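Local coordinates for protein inositol 2-dehydrogenase/D-chiro-inositol 3-dehydrogenase (PDB 4MIY) that oxidises myo-inositol and D-chiro-inositol to their keto forms, using NAD as the cofactor, at residues 182-187 and 238-243. Sequence-based numbering, arbitrary orientation.
Sequences HWLLDD and VKLEVI
Leu184, in the last turn of helix 168-185, reaches the sheet of the C-terminal alpha/beta domain with one methyl, CD2, which meets side chains two residues apart on strand 237-244. CD2 lies 4.1 Å from CG2 of Val242 and 4.4 Å from CD1 of Leu240; the methyl packs on Val242 and approaches Leu240 more loosely, both residues having their CB directed toward the helix. The first torsion holds CG trans to the backbone N (chi1 177°), and chi2 of 67° then decides that CD2 is the methyl facing the strand. On Val242 the touching branch is CG2, the methyl beside the backbone N; the side chains of Leu184 and Val242 pass alongside each other in opposite senses instead of meeting end-on. Leu136 of helix 131-141 touches both Leu184 and Val242, while Val151 and Pro148 of the adjacent strand 148-156 pack on Leu240 and Val242, respectively. Just past Leu184 the helix ends in a Schellman motif: Asp186 takes positive phi (48°), Asp187 N bonds to His182 O at 3.2 Å, and a weak bond joins Asp186 N to Trp183 O. Asp187 OD2 then bonds Thr218 OG1 and Lys220 N, tying the chain after the helix to the sheet's strand 212-218 and the loop that follows. The arrangement is helix-on-sheet packing within the C-terminal alpha/beta domain, consistent with membership of the Gfo/Idh/MocA family. With 116 Å² buried and no hydrogen bond or charge pair across it, the contact depends on methyl-to-methyl dispersion and exclusion of water, with little directional constraint.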
loop_
_atom_site.group_PDB
_atom_site.type_symbol
_atom_site.label_atom_id
_atom_site.label_comp_id
_atom_site.label_asym_id
_atom_site.label_seq_id
_atom_site.Cartn_x
_atom_site.Cartn_y
_atom_site.Cartn_z
ATOM N N HIS A 182 12.276 4.109 -24.967
ATOM C CA HIS A 182 12.742 5.248 -25.697
ATOM C C HIS A 182 11.696 6.358 -25.769
ATOM O O HIS A 182 12.035 7.499 -25.680
ATOM C CB HIS A 182 13.350 4.858 -27.060
ATOM C CG HIS A 182 12.366 4.432 -28.098
ATOM N ND1 HIS A 182 11.729 5.316 -28.930
ATOM C CD2 HIS A 182 11.973 3.204 -28.492
ATOM C CE1 HIS A 182 10.931 4.652 -29.732
ATOM N NE2 HIS A 182 11.068 3.368 -29.498
ATOM N N TRP A 183 10.434 5.977 -25.852
ATOM C CA TRP A 183 9.331 6.920 -25.760
ATOM C C TRP A 183 9.208 7.537 -24.379
ATOM O O TRP A 183 9.089 8.686 -24.258
ATOM C CB TRP A 183 8.038 6.217 -26.127
ATOM C CG TRP A 183 6.754 6.887 -25.734
ATOM C CD1 TRP A 183 6.137 7.886 -26.383
ATOM C CD2 TRP A 183 5.904 6.554 -24.628
ATOM N NE1 TRP A 183 4.977 8.222 -25.748
ATOM C CE2 TRP A 183 4.808 7.397 -24.678
ATOM C CE3 TRP A 183 5.962 5.607 -23.612
ATOM C CZ2 TRP A 183 3.811 7.341 -23.746
ATOM C CZ3 TRP A 183 4.972 5.580 -22.695
ATOM C CH2 TRP A 183 3.922 6.418 -22.777
ATOM N N LEU A 184 9.270 6.703 -23.354
ATOM C CA LEU A 184 9.211 7.161 -21.983
ATOM C C LEU A 184 10.216 8.229 -21.675
ATOM O O LEU A 184 9.925 9.197 -21.062
ATOM C CB LEU A 184 9.466 5.986 -21.039
ATOM C CG LEU A 184 9.521 6.283 -19.526
ATOM C CD1 LEU A 184 8.203 6.724 -18.966
ATOM C CD2 LEU A 184 10.001 5.114 -18.773
ATOM N N LEU A 185 11.441 7.965 -22.097
ATOM C CA LEU A 185 12.592 8.765 -21.789
ATOM C C LEU A 185 12.914 9.833 -22.828
ATOM O O LEU A 185 13.758 10.623 -22.586
ATOM C CB LEU A 185 13.807 7.864 -21.681
ATOM C CG LEU A 185 13.784 6.780 -20.608
ATOM C CD1 LEU A 185 14.892 5.803 -20.820
ATOM C CD2 LEU A 185 13.904 7.425 -19.273
ATOM N N ASP A 186 12.221 9.818 -23.944
ATOM C CA ASP A 186 12.542 10.687 -25.081
ATOM C C ASP A 186 14.038 10.650 -25.416
ATOM O O ASP A 186 14.680 11.646 -25.489
ATOM C CB ASP A 186 12.060 12.101 -24.821
ATOM C CG ASP A 186 12.090 12.943 -26.059
ATOM O OD1 ASP A 186 12.172 12.358 -27.143
ATOM O OD2 ASP A 186 12.068 14.163 -25.936
ATOM N N ASP A 187 14.546 9.443 -25.579
ATOM C CA ASP A 187 15.947 9.214 -25.772
ATOM C C ASP A 187 16.153 8.092 -26.784
ATOM O O ASP A 187 15.220 7.543 -27.266
ATOM C CB ASP A 187 16.609 8.933 -24.436
ATOM C CG ASP A 187 18.094 9.243 -24.418
ATOM O OD1 ASP A 187 18.662 9.499 -25.456
ATOM O OD2 ASP A 187 18.674 9.221 -23.352
ATOM N N VAL A 238 3.222 -6.185 -15.023
ATOM C CA VAL A 238 4.125 -5.212 -15.592
ATOM C C VAL A 238 4.530 -4.198 -14.511
ATOM O O VAL A 238 3.705 -3.588 -13.915
ATOM C CB VAL A 238 3.460 -4.534 -16.820
ATOM C CG1 VAL A 238 4.231 -3.367 -17.317
ATOM C CG2 VAL A 238 3.245 -5.539 -17.945
ATOM N N LYS A 239 5.818 -4.110 -14.248
ATOM C CA LYS A 239 6.340 -3.198 -13.246
ATOM C C LYS A 239 7.284 -2.205 -13.898
ATOM O O LYS A 239 7.951 -2.528 -14.823
ATOM C CB LYS A 239 7.111 -3.955 -12.154
ATOM C CG LYS A 239 6.394 -5.130 -11.527
ATOM C CD LYS A 239 7.288 -5.741 -10.476
ATOM C CE LYS A 239 6.690 -6.973 -9.812
ATOM N NZ LYS A 239 7.433 -7.362 -8.631
ATOM N N LEU A 240 7.323 -1.001 -13.374
ATOM C CA LEU A 240 8.112 0.062 -13.935
ATOM C C LEU A 240 8.485 1.062 -12.864
ATOM O O LEU A 240 7.657 1.530 -12.167
ATOM C CB LEU A 240 7.330 0.759 -15.044
ATOM C CG LEU A 240 8.001 1.954 -15.718
ATOM C CD1 LEU A 240 9.244 1.505 -16.435
ATOM C CD2 LEU A 240 7.058 2.545 -16.665
ATOM N N GLU A 241 9.765 1.329 -12.748
ATOM C CA GLU A 241 10.311 2.249 -11.788
ATOM C C GLU A 241 11.346 3.119 -12.488
ATOM O O GLU A 241 12.209 2.624 -13.139
ATOM C CB GLU A 241 10.970 1.463 -10.657
ATOM C CG GLU A 241 11.603 2.265 -9.612
ATOM C CD GLU A 241 12.388 1.417 -8.615
ATOM O OE1 GLU A 241 12.631 0.260 -8.883
ATOM O OE2 GLU A 241 12.740 1.928 -7.566
ATOM N N VAL A 242 11.216 4.420 -12.327
ATOM C CA VAL A 242 12.183 5.372 -12.818
ATOM C C VAL A 242 12.903 6.026 -11.650
ATOM O O VAL A 242 12.300 6.580 -10.788
ATOM C CB VAL A 242 11.528 6.449 -13.726
ATOM C CG1 VAL A 242 12.585 7.426 -14.253
ATOM C CG2 VAL A 242 10.800 5.824 -14.829
ATOM N N ILE A 243 14.219 5.903 -11.648
ATOM C CA ILE A 243 15.075 6.522 -10.672
ATOM C C ILE A 243 15.589 7.835 -11.188
ATOM O O ILE A 243 16.326 7.856 -12.118
ATOM C CB ILE A 243 16.311 5.663 -10.433
ATOM C CG1 ILE A 243 15.916 4.230 -10.123
ATOM C CG2 ILE A 243 17.189 6.275 -9.392
ATOM C CD1 ILE A 243 15.192 4.117 -8.985
#